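Nine-heme cytochrome c (Desulfovibrio desulfuricans, PDB 1OFW) transfers electrons through its nine heme c groups and may form part of a transmembrane redox complex that delivers electrons to the cytoplasm for sulfate reduction. Local coordinates at residues 96-99 with 100-104; 148-151 with 152-156; 199-202 with 203-207. All coordinates share one frame; numbering follows the deposited sequence.

Interaction 1. Residues 96-99 with 100-104. With HEC (heme c), chain E.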
loop_
_atom_site.group_PDB
_atom_site.type_symbol
_atom_site.label_atom_id
_atom_site.label_comp_id
_atom_site.label_asym_id
_atom_site.label_seq_id
_atom_site.Cartn_x
_atom_site.Cartn_y
_atom_site.Cartn_z
ATOM N N SER A 96 11.101 -5.197 6.324
ATOM C CA SER A 96 9.802 -5.722 6.650
ATOM C C SER A 96 8.839 -5.700 5.448
ATOM O O SER A 96 9.167 -5.091 4.424
ATOM C CB SER A 96 9.185 -4.988 7.836
ATOM O OG SER A 96 8.756 -3.738 7.353
ATOM N N CYS A 97 7.703 -6.367 5.580
ATOM C CA CYS A 97 6.709 -6.391 4.507
ATOM C C CYS A 97 6.291 -4.959 4.182
ATOM O O CYS A 97 6.283 -4.544 3.027
ATOM C CB CYS A 97 5.492 -7.181 4.907
ATOM S SG CYS A 97 5.667 -8.790 5.704
ATOM N N VAL A 98 5.971 -4.213 5.244
ATOM C CA VAL A 98 5.477 -2.851 5.040
ATOM C C VAL A 98 6.504 -1.918 4.490
ATOM O O VAL A 98 6.254 -1.094 3.594
ATOM C CB VAL A 98 4.895 -2.326 6.366
ATOM C CG1 VAL A 98 4.489 -0.862 6.251
ATOM C CG2 VAL A 98 3.713 -3.173 6.767
ATOM N N SER A 99 7.748 -1.871 4.872
ATOM C CA SER A 99 8.842 -1.021 4.510
ATOM C C SER A 99 9.211 -1.309 3.064
ATOM O O SER A 99 9.417 -0.306 2.377
ATOM C CB SER A 99 10.057 -1.152 5.417
ATOM O OG SER A 99 10.885 -2.195 4.942
ATOM N N CYS A 100 9.283 -2.554 2.628
ATOM C CA CYS A 100 9.596 -2.688 1.207
ATOM C C CYS A 100 8.467 -2.173 0.322
ATOM O O CYS A 100 8.737 -1.520 -0.680
ATOM C CB CYS A 100 9.884 -4.156 0.891
ATOM S SG CYS A 100 10.322 -4.330 -0.845
ATOM N N HIS A 101 7.226 -2.468 0.698
ATOM C CA HIS A 101 6.098 -1.989 -0.115
ATOM C C HIS A 101 6.145 -0.461 -0.138
ATOM O O HIS A 101 5.925 0.181 -1.184
ATOM C CB HIS A 101 4.812 -2.589 0.402
ATOM C CG HIS A 101 4.637 -4.061 0.242
ATOM N ND1 HIS A 101 3.618 -4.708 0.877
ATOM C CD2 HIS A 101 5.325 -5.008 -0.430
ATOM C CE1 HIS A 101 3.669 -6.025 0.590
ATOM N NE2 HIS A 101 4.703 -6.217 -0.211
ATOM N N GLU A 102 6.466 0.142 0.998
ATOM C CA GLU A 102 6.545 1.613 0.984
ATOM C C GLU A 102 7.627 2.071 0.046
ATOM O O GLU A 102 7.421 3.051 -0.683
ATOM C CB GLU A 102 6.858 2.184 2.370
ATOM C CG GLU A 102 5.749 2.124 3.367
ATOM C CD GLU A 102 5.976 3.034 4.574
ATOM O OE1 GLU A 102 5.007 3.207 5.337
ATOM O OE2 GLU A 102 7.105 3.541 4.749
ATOM N N GLN A 103 8.793 1.439 0.059
ATOM C CA GLN A 103 9.876 1.799 -0.832
ATOM C C GLN A 103 9.427 1.718 -2.295
ATOM O O GLN A 103 9.845 2.562 -3.105
ATOM C CB GLN A 103 11.080 0.892 -0.663
ATOM C CG GLN A 103 11.981 0.886 0.530
ATOM C CD GLN A 103 13.122 -0.138 0.346
ATOM O OE1 GLN A 103 13.078 -1.294 0.807
ATOM N NE2 GLN A 103 14.164 0.291 -0.379
ATOM N N GLN A 104 8.625 0.704 -2.638
ATOM C CA GLN A 104 8.104 0.600 -3.988
ATOM C C GLN A 104 7.356 1.899 -4.368
ATOM O O GLN A 104 7.576 2.391 -5.488
ATOM C CB GLN A 104 7.189 -0.594 -4.184
ATOM C CG GLN A 104 7.896 -1.949 -4.085
ATOM C CD GLN A 104 8.642 -2.251 -5.371
ATOM O OE1 GLN A 104 8.083 -2.421 -6.454
ATOM N NE2 GLN A 104 9.929 -2.386 -5.251
HETATM FE FE HEC E . 5.222 -8.013 -0.910
HETATM C CHA HEC E . 3.416 -7.967 -3.762
HETATM C CHB HEC E . 2.494 -9.250 0.815
HETATM C CHC HEC E . 7.199 -8.664 1.753
HETATM C CHD HEC E . 7.866 -6.572 -2.542
HETATM N NA HEC E . 3.316 -8.406 -1.361
HETATM C C1A HEC E . 2.733 -8.332 -2.616
HETATM C C2A HEC E . 1.341 -8.674 -2.488
HETATM C C3A HEC E . 1.069 -8.901 -1.204
HETATM C C4A HEC E . 2.348 -8.861 -0.503
HETATM C CMA HEC E . -0.265 -9.176 -0.550
HETATM C CAA HEC E . 0.375 -8.771 -3.695
HETATM C CBA HEC E . 0.660 -10.035 -4.563
HETATM C CGA HEC E . 0.461 -11.272 -3.684
HETATM O O1A HEC E . -0.702 -11.552 -3.405
HETATM O O2A HEC E . 1.495 -11.857 -3.276
HETATM N NB HEC E . 4.898 -8.792 0.902
HETATM C C1B HEC E . 3.722 -9.277 1.459
HETATM C C2B HEC E . 3.975 -9.787 2.789
HETATM C C3B HEC E . 5.292 -9.602 3.057
HETATM C C4B HEC E . 5.867 -9.009 1.875
HETATM C CMB HEC E . 2.886 -10.393 3.677
HETATM C CAB HEC E . 6.119 -9.888 4.310
HETATM C CBB HEC E . 5.949 -11.339 4.873
HETATM N NC HEC E . 7.141 -7.660 -0.476
HETATM C C1C HEC E . 7.795 -7.964 0.718
HETATM C C2C HEC E . 9.141 -7.425 0.697
HETATM C C3C HEC E . 9.321 -6.867 -0.506
HETATM C C4C HEC E . 8.081 -7.005 -1.237
HETATM C CMC HEC E . 10.064 -7.500 1.932
HETATM C CAC HEC E . 10.500 -6.117 -1.095
HETATM C CBC HEC E . 11.908 -6.545 -0.612
HETATM N ND HEC E . 5.571 -7.397 -2.781
HETATM C C1D HEC E . 6.725 -6.827 -3.255
HETATM C C2D HEC E . 6.568 -6.535 -4.665
HETATM C C3D HEC E . 5.369 -7.008 -5.032
HETATM C C4D HEC E . 4.697 -7.494 -3.846
HETATM C CMD HEC E . 7.628 -5.846 -5.513
HETATM C CAD HEC E . 4.742 -7.062 -6.431
HETATM C CBD HEC E . 5.319 -8.264 -7.217
HETATM C CGD HEC E . 4.960 -8.228 -8.693
HETATM O O1D HEC E . 4.902 -9.303 -9.333
HETATM O O2D HEC E . 4.751 -7.126 -9.225
HETATM O O HOH W 1 12.745 -1.408 3.406
#

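Interaction 2. Residues 148-151 with 152-156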
loop_
_atom_site.group_PDB
_atom_site.type_symbol
_atom_site.label_atom_id
_atom_site.label_comp_id
_atom_site.label_asym_id
_atom_site.label_seq_id
_atom_site.Cartn_x
_atom_site.Cartn_y
_atom_site.Cartn_z
ATOM N N GLY A 148 3.445 -24.808 15.784
ATOM C CA GLY A 148 4.513 -25.253 14.915
ATOM C C GLY A 148 4.383 -26.729 14.576
ATOM O O GLY A 148 5.330 -27.333 14.043
ATOM N N THR A 149 3.237 -27.308 14.848
ATOM C CA THR A 149 3.013 -28.734 14.635
ATOM C C THR A 149 2.074 -28.955 13.473
ATOM O O THR A 149 1.648 -30.041 13.126
ATOM C CB THR A 149 2.488 -29.415 15.909
ATOM O OG1 THR A 149 1.160 -28.959 16.227
ATOM C CG2 THR A 149 3.327 -29.059 17.137
ATOM N N LEU A 150 1.700 -27.891 12.758
ATOM C CA LEU A 150 0.853 -28.073 11.599
ATOM C C LEU A 150 1.642 -28.848 10.521
ATOM O O LEU A 150 2.782 -28.490 10.275
ATOM C CB LEU A 150 0.360 -26.729 11.029
ATOM C CG LEU A 150 -0.657 -26.781 9.887
ATOM C CD1 LEU A 150 -2.007 -27.310 10.323
ATOM C CD2 LEU A 150 -0.846 -25.407 9.229
ATOM N N LEU A 151 1.016 -29.844 9.920
ATOM C CA LEU A 151 1.726 -30.611 8.888
ATOM C C LEU A 151 1.988 -29.759 7.660
ATOM O O LEU A 151 1.075 -29.032 7.264
ATOM C CB LEU A 151 0.939 -31.861 8.491
ATOM C CG LEU A 151 0.910 -32.958 9.573
ATOM C CD1 LEU A 151 -0.140 -33.994 9.242
ATOM C CD2 LEU A 151 2.302 -33.552 9.718
ATOM N N PRO A 152 3.155 -29.854 7.052
ATOM C CA PRO A 152 3.466 -28.976 5.924
ATOM C C PRO A 152 2.450 -29.123 4.781
ATOM O O PRO A 152 2.226 -28.125 4.079
ATOM C CB PRO A 152 4.858 -29.421 5.462
ATOM C CG PRO A 152 5.440 -30.126 6.650
ATOM C CD PRO A 152 4.267 -30.804 7.309
ATOM N N GLY A 153 1.879 -30.300 4.605
ATOM C CA GLY A 153 0.860 -30.518 3.592
ATOM C C GLY A 153 -0.414 -29.763 3.924
ATOM O O GLY A 153 -1.156 -29.328 3.044
ATOM N N ASP A 154 -0.694 -29.585 5.213
ATOM C CA ASP A 154 -1.849 -28.825 5.649
ATOM C C ASP A 154 -1.586 -27.330 5.442
ATOM O O ASP A 154 -2.507 -26.627 4.995
ATOM C CB ASP A 154 -2.123 -29.150 7.106
ATOM C CG ASP A 154 -2.883 -30.450 7.332
ATOM O OD1 ASP A 154 -3.321 -30.635 8.489
ATOM O OD2 ASP A 154 -3.052 -31.268 6.408
ATOM N N ASN A 155 -0.380 -26.883 5.740
ATOM C CA ASN A 155 -0.070 -25.460 5.507
ATOM C C ASN A 155 -0.233 -25.177 4.011
ATOM O O ASN A 155 -0.937 -24.268 3.549
ATOM C CB ASN A 155 1.303 -25.116 6.013
ATOM C CG ASN A 155 1.672 -23.656 5.979
ATOM O OD1 ASN A 155 1.660 -23.000 4.928
ATOM N ND2 ASN A 155 2.028 -23.136 7.139
ATOM N N GLU A 156 0.367 -26.014 3.165
ATOM C CA GLU A 156 0.295 -25.701 1.725
ATOM C C GLU A 156 -1.118 -25.778 1.179
ATOM O O GLU A 156 -1.491 -25.015 0.265
ATOM C CB GLU A 156 1.241 -26.654 0.969
ATOM C CG GLU A 156 2.687 -26.376 1.350
ATOM C CD GLU A 156 3.696 -27.307 0.716
ATOM O OE1 GLU A 156 3.489 -28.539 0.786
ATOM O OE2 GLU A 156 4.691 -26.776 0.168
HETATM O O HOH W 2 -1.841 -30.570 10.589
#

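Interaction 3. Residues 199-202 with 203-207. With HEC (heme c), chain J.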
loop_
_atom_site.group_PDB
_atom_site.type_symbol
_atom_site.label_atom_id
_atom_site.label_comp_id
_atom_site.label_asym_id
_atom_site.label_seq_id
_atom_site.Cartn_x
_atom_site.Cartn_y
_atom_site.Cartn_z
ATOM N N ARG A 199 -8.293 12.597 -18.342
ATOM C CA ARG A 199 -6.999 12.354 -18.941
ATOM C C ARG A 199 -5.980 11.960 -17.847
ATOM O O ARG A 199 -5.245 10.986 -18.039
ATOM C CB ARG A 199 -6.534 13.585 -19.663
ATOM C CG ARG A 199 -5.246 13.444 -20.435
ATOM C CD ARG A 199 -4.908 14.827 -20.989
ATOM N NE ARG A 199 -3.629 14.912 -21.662
ATOM C CZ ARG A 199 -3.476 14.683 -22.970
ATOM N NH1 ARG A 199 -4.463 14.341 -23.793
ATOM N NH2 ARG A 199 -2.252 14.799 -23.471
ATOM N N HIS A 200 -6.026 12.734 -16.750
ATOM C CA HIS A 200 -5.139 12.505 -15.599
ATOM C C HIS A 200 -5.347 11.106 -15.023
ATOM O O HIS A 200 -4.400 10.303 -14.937
ATOM C CB HIS A 200 -5.388 13.580 -14.539
ATOM C CG HIS A 200 -4.473 14.747 -14.642
ATOM N ND1 HIS A 200 -4.620 15.750 -15.599
ATOM C CD2 HIS A 200 -3.362 15.087 -13.920
ATOM C CE1 HIS A 200 -3.636 16.619 -15.427
ATOM N NE2 HIS A 200 -2.839 16.260 -14.410
ATOM N N LEU A 201 -6.565 10.783 -14.638
ATOM C CA LEU A 201 -6.854 9.523 -13.963
ATOM C C LEU A 201 -6.542 8.367 -14.906
ATOM O O LEU A 201 -5.974 7.370 -14.479
ATOM C CB LEU A 201 -8.277 9.496 -13.471
ATOM C CG LEU A 201 -8.735 8.233 -12.738
ATOM C CD1 LEU A 201 -7.877 8.005 -11.499
ATOM C CD2 LEU A 201 -10.183 8.303 -12.364
ATOM N N THR A 202 -6.904 8.517 -16.175
ATOM C CA THR A 202 -6.655 7.470 -17.162
ATOM C C THR A 202 -5.165 7.221 -17.304
ATOM O O THR A 202 -4.772 6.050 -17.282
ATOM C CB THR A 202 -7.290 7.861 -18.500
ATOM O OG1 THR A 202 -8.684 7.955 -18.331
ATOM C CG2 THR A 202 -7.076 6.774 -19.551
ATOM N N SER A 203 -4.332 8.220 -17.402
ATOM C CA SER A 203 -2.894 8.122 -17.531
ATOM C C SER A 203 -2.262 7.449 -16.320
ATOM O O SER A 203 -1.390 6.594 -16.424
ATOM C CB SER A 203 -2.331 9.529 -17.676
ATOM O OG SER A 203 -0.911 9.511 -17.835
ATOM N N LEU A 204 -2.725 7.867 -15.135
ATOM C CA LEU A 204 -2.192 7.331 -13.890
ATOM C C LEU A 204 -2.533 5.853 -13.754
ATOM O O LEU A 204 -1.683 5.060 -13.341
ATOM C CB LEU A 204 -2.715 8.137 -12.688
ATOM C CG LEU A 204 -2.163 9.574 -12.633
ATOM C CD1 LEU A 204 -2.993 10.462 -11.748
ATOM C CD2 LEU A 204 -0.688 9.606 -12.201
ATOM N N MET A 205 -3.736 5.462 -14.100
ATOM C CA MET A 205 -4.154 4.060 -14.042
ATOM C C MET A 205 -3.452 3.205 -15.086
ATOM O O MET A 205 -3.128 2.030 -14.857
ATOM C CB MET A 205 -5.669 3.983 -14.272
ATOM C CG MET A 205 -6.466 4.429 -13.069
ATOM S SD MET A 205 -8.239 4.520 -13.300
ATOM C CE MET A 205 -8.600 2.779 -13.514
ATOM N N GLU A 206 -3.202 3.752 -16.281
ATOM C CA GLU A 206 -2.608 2.935 -17.353
ATOM C C GLU A 206 -1.234 2.429 -16.948
ATOM O O GLU A 206 -0.887 1.280 -17.247
ATOM C CB GLU A 206 -2.564 3.764 -18.641
ATOM C CG GLU A 206 -1.645 3.199 -19.725
ATOM C CD GLU A 206 -2.298 1.997 -20.386
ATOM O OE1 GLU A 206 -3.524 1.854 -20.195
ATOM O OE2 GLU A 206 -1.580 1.233 -21.067
ATOM N N ARG A 207 -0.457 3.261 -16.272
ATOM C CA ARG A 207 0.913 2.963 -15.913
ATOM C C ARG A 207 1.033 1.886 -14.813
ATOM O O ARG A 207 2.155 1.369 -14.606
ATOM C CB ARG A 207 1.647 4.192 -15.408
ATOM C CG ARG A 207 2.418 4.976 -16.457
ATOM C CD ARG A 207 3.071 6.220 -15.792
ATOM N NE ARG A 207 1.994 7.188 -15.700
ATOM C CZ ARG A 207 1.854 8.381 -16.235
ATOM N NH1 ARG A 207 2.749 8.984 -16.998
ATOM N NH2 ARG A 207 0.717 9.009 -15.953
HETATM FE FE HEC J . -1.215 17.174 -13.633
HETATM C CHA HEC J . 0.338 16.901 -16.634
HETATM C CHB HEC J . -2.387 20.274 -14.502
HETATM C CHC HEC J . -2.783 17.436 -10.630
HETATM C CHD HEC J . -0.055 14.055 -12.747
HETATM N NA HEC J . -1.060 18.361 -15.233
HETATM C C1A HEC J . -0.369 18.066 -16.408
HETATM C C2A HEC J . -0.514 19.160 -17.340
HETATM C C3A HEC J . -1.251 20.104 -16.739
HETATM C C4A HEC J . -1.613 19.606 -15.431
HETATM C CMA HEC J . -1.693 21.496 -17.216
HETATM C CAA HEC J . 0.082 19.148 -18.753
HETATM C CBA HEC J . -0.929 18.623 -19.783
HETATM C CGA HEC J . -2.164 17.874 -19.359
HETATM O O1A HEC J . -2.046 16.620 -19.382
HETATM O O2A HEC J . -3.253 18.437 -19.037
HETATM N NB HEC J . -2.288 18.583 -12.735
HETATM C C1B HEC J . -2.728 19.801 -13.260
HETATM C C2B HEC J . -3.565 20.482 -12.295
HETATM C C3B HEC J . -3.680 19.690 -11.207
HETATM C C4B HEC J . -2.892 18.505 -11.490
HETATM C CMB HEC J . -4.166 21.863 -12.552
HETATM C CAB HEC J . -4.439 19.913 -9.907
HETATM C CBB HEC J . -5.891 20.409 -10.097
HETATM N NC HEC J . -1.326 15.998 -12.019
HETATM C C1C HEC J . -2.039 16.299 -10.878
HETATM C C2C HEC J . -1.881 15.245 -9.875
HETATM C C3C HEC J . -1.167 14.287 -10.484
HETATM C C4C HEC J . -0.810 14.742 -11.804
HETATM C CMC HEC J . -2.436 15.371 -8.445
HETATM C CAC HEC J . -0.642 12.924 -9.975
HETATM C CBC HEC J . -1.508 12.247 -8.915
HETATM N ND HEC J . -0.108 15.764 -14.522
HETATM C C1D HEC J . 0.261 14.534 -13.998
HETATM C C2D HEC J . 1.070 13.817 -14.966
HETATM C C3D HEC J . 1.201 14.615 -16.043
HETATM C C4D HEC J . 0.454 15.821 -15.790
HETATM C CMD HEC J . 1.671 12.417 -14.740
HETATM C CAD HEC J . 2.039 14.277 -17.295
HETATM C CBD HEC J . 1.079 13.823 -18.410
HETATM C CGD HEC J . 0.805 12.335 -18.305
HETATM O O1D HEC J . -0.333 11.977 -17.925
HETATM O O2D HEC J . 1.752 11.570 -18.587
#

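Interaction 1. Residues 96-99 with 100-104
C97, C100 and H101 show how one helical turn can hold a heme covalently and also ligate its iron: the run from C97 to H101 is the CXXCH signature of c-type cytochromes. Two thioethers join the chain to the porphyrin, C97 SG to CAB and C100 SG to CAC, each at 1.8 Å. The sulfurs leave the helix by different rotations, C97 SG anti to its carbonyl carbon (chi1 -46°) and C100 SG anti to its backbone N (chi1 -178°), which brings them to the substituents of two adjacent pyrroles. H101 NE2 supplies one axial ligand, 2.0 Å from the iron.

The backbone is bonded as in a regular alpha-helix: C100, H101, E102 and Q103 donate to the carbonyls of S96, C97, V98 and S99, the i to i+4 pattern. C97 O does double duty: it accepts H101 N and lies 3.3 Å above one face of the imidazole, offset toward the rim.

At the helix start S96 and S99 form a capping box. S99 N donates to S96 OG at 3.3 Å, while the reciprocal bond from S96 N to S99 OG is weak; S96 OG is also hydrogen-bonded to A82 O. A water joins the polar ends a turn apart, 2.5 Å from S99 OG and donating to Q103 OE1 at 2.6 Å.

Helix 97-107 packs C97 and V98 against M80 and H81 of helix 76-81, and H101 and Q104 against L213 of helix 212-217. E102 forms a salt bridge with R122, and H40 of helix 37-43 completes the iron coordination.

Interaction 2. Residues 148-151 with 152-156
L150 and L151 lead into the first turn of helix 152-164, where L150 touches D154 and N155 and the carbonyl of L151 takes the N-H groups of N155 and, weakly, D154. The short link that they close is a worked example of one helix ending and another starting within a few residues.

G148, with its positive phi, is the C-prime residue of a Schellman motif that terminates helix 139-147. Its N-H turns back to a carbonyl of that helix, and T149 N bonds to K144 O; the T149 side chain also rests against K144.

L150 carries the apolar part of the contact. With CG anti to the backbone N (chi1 -174°), its two methyls fork over the new helix, CD1 lying 3.7 Å from D154 CB and CD2 3.8 Å from N155 CA. The same side chain packs on Q141, K144 and F17.

L151 occupies the N-cap position, and its carbonyl starts the helical bonding: L151 O accepts N155 N at 3.0 Å in a fairly straight bond (157°), while a second bond, from D154 N, is weak and bent to 128°. Its CB lies 3.7 Å from P152 CD, and P152, lacking an N-H, suits the first helical position. A water takes the hydrogen of L151 N and donates to D154 OD1 at 2.6 Å. That carboxylate sits in the first turn, where the helix dipole would probably favour a negative charge.

The loop thus joins helix 139-147 to helix 152-164 at the protein surface. N155 and L150 both pack on F17, in the loop just after strand 13-16, and N155 OD1 accepts V15 N of that strand, a bond that ties the new helix to the small two-stranded sheet.

Interaction 3. Residues 199-202 with 203-207
The imidazole of H200, whose backbone carbonyl accepts L204 N, directs NE2 to the heme iron at 2.0 Å; the porphyrin nitrogen NA lies at the ring's edge, in its plane. ND1 is hydrogen-bonded to T196 O, which with the iron bond fixes the ring's rotation, and F195 meets the ring with planes inclined at about 50°. Both guanidinium groups face heme propionates by their edges. R199, extended from CG to NE, gives a hydrogen bond from NE to O1A at 3.3 Å. R207 bends at chi3 and donates from NH1 to O2D of the other propionate, 3.2 Å away and fairly straight at 163°; L204 CA also lies in the plane of this guanidinium, at its edge.

S203 adds a third polar grip, its OG donating to O1D at 2.5 Å. R207 and S203 thus hold the two oxygens of one carboxylate. The positive charge of R207 would be expected to favour its ionised form, as R199 would for the other.

Among the apolar groups, L204 CD1 approaches the heme at CBC, 3.7 Å away, and L201 CG meets M205 SD at 3.8 Å. Successive i to i+4 bonds run from S203 N to R199 O through E206 N to T202 O; they place R199 and S203 one turn apart, both reaching the heme that H200 ligates.

Helix 259-273 contributes H271, the second iron ligand. L204 touches M274 just beyond it, M205 packs on P171 and L224, and R207, at the C-terminal end of the segment, reaches R109 and E110 of helix 109-112.

In the fold
Interactions 1 and 3 show two ways in which a helix serves a heme. Residues 96-104 provide the covalent links and one ligand of heme 3, whereas residues 199-207 provide one ligand of heme 8 and hold its propionates; they belong to separate class III cytochrome c regions of the chain, with centres about 24 Å apart. Both approach further hemes: the C97 side chain lies about 4 Å from a second heme and that of L201 about 3 Å from another, while the L204 side chain is about 4 Å from that of C114, which binds heme 4 between the two tetraheme clusters. Interaction 2 is peripheral, its centre about 43 Å from that of interaction 3, although the N155 side chain lies about 6 Å from a heme.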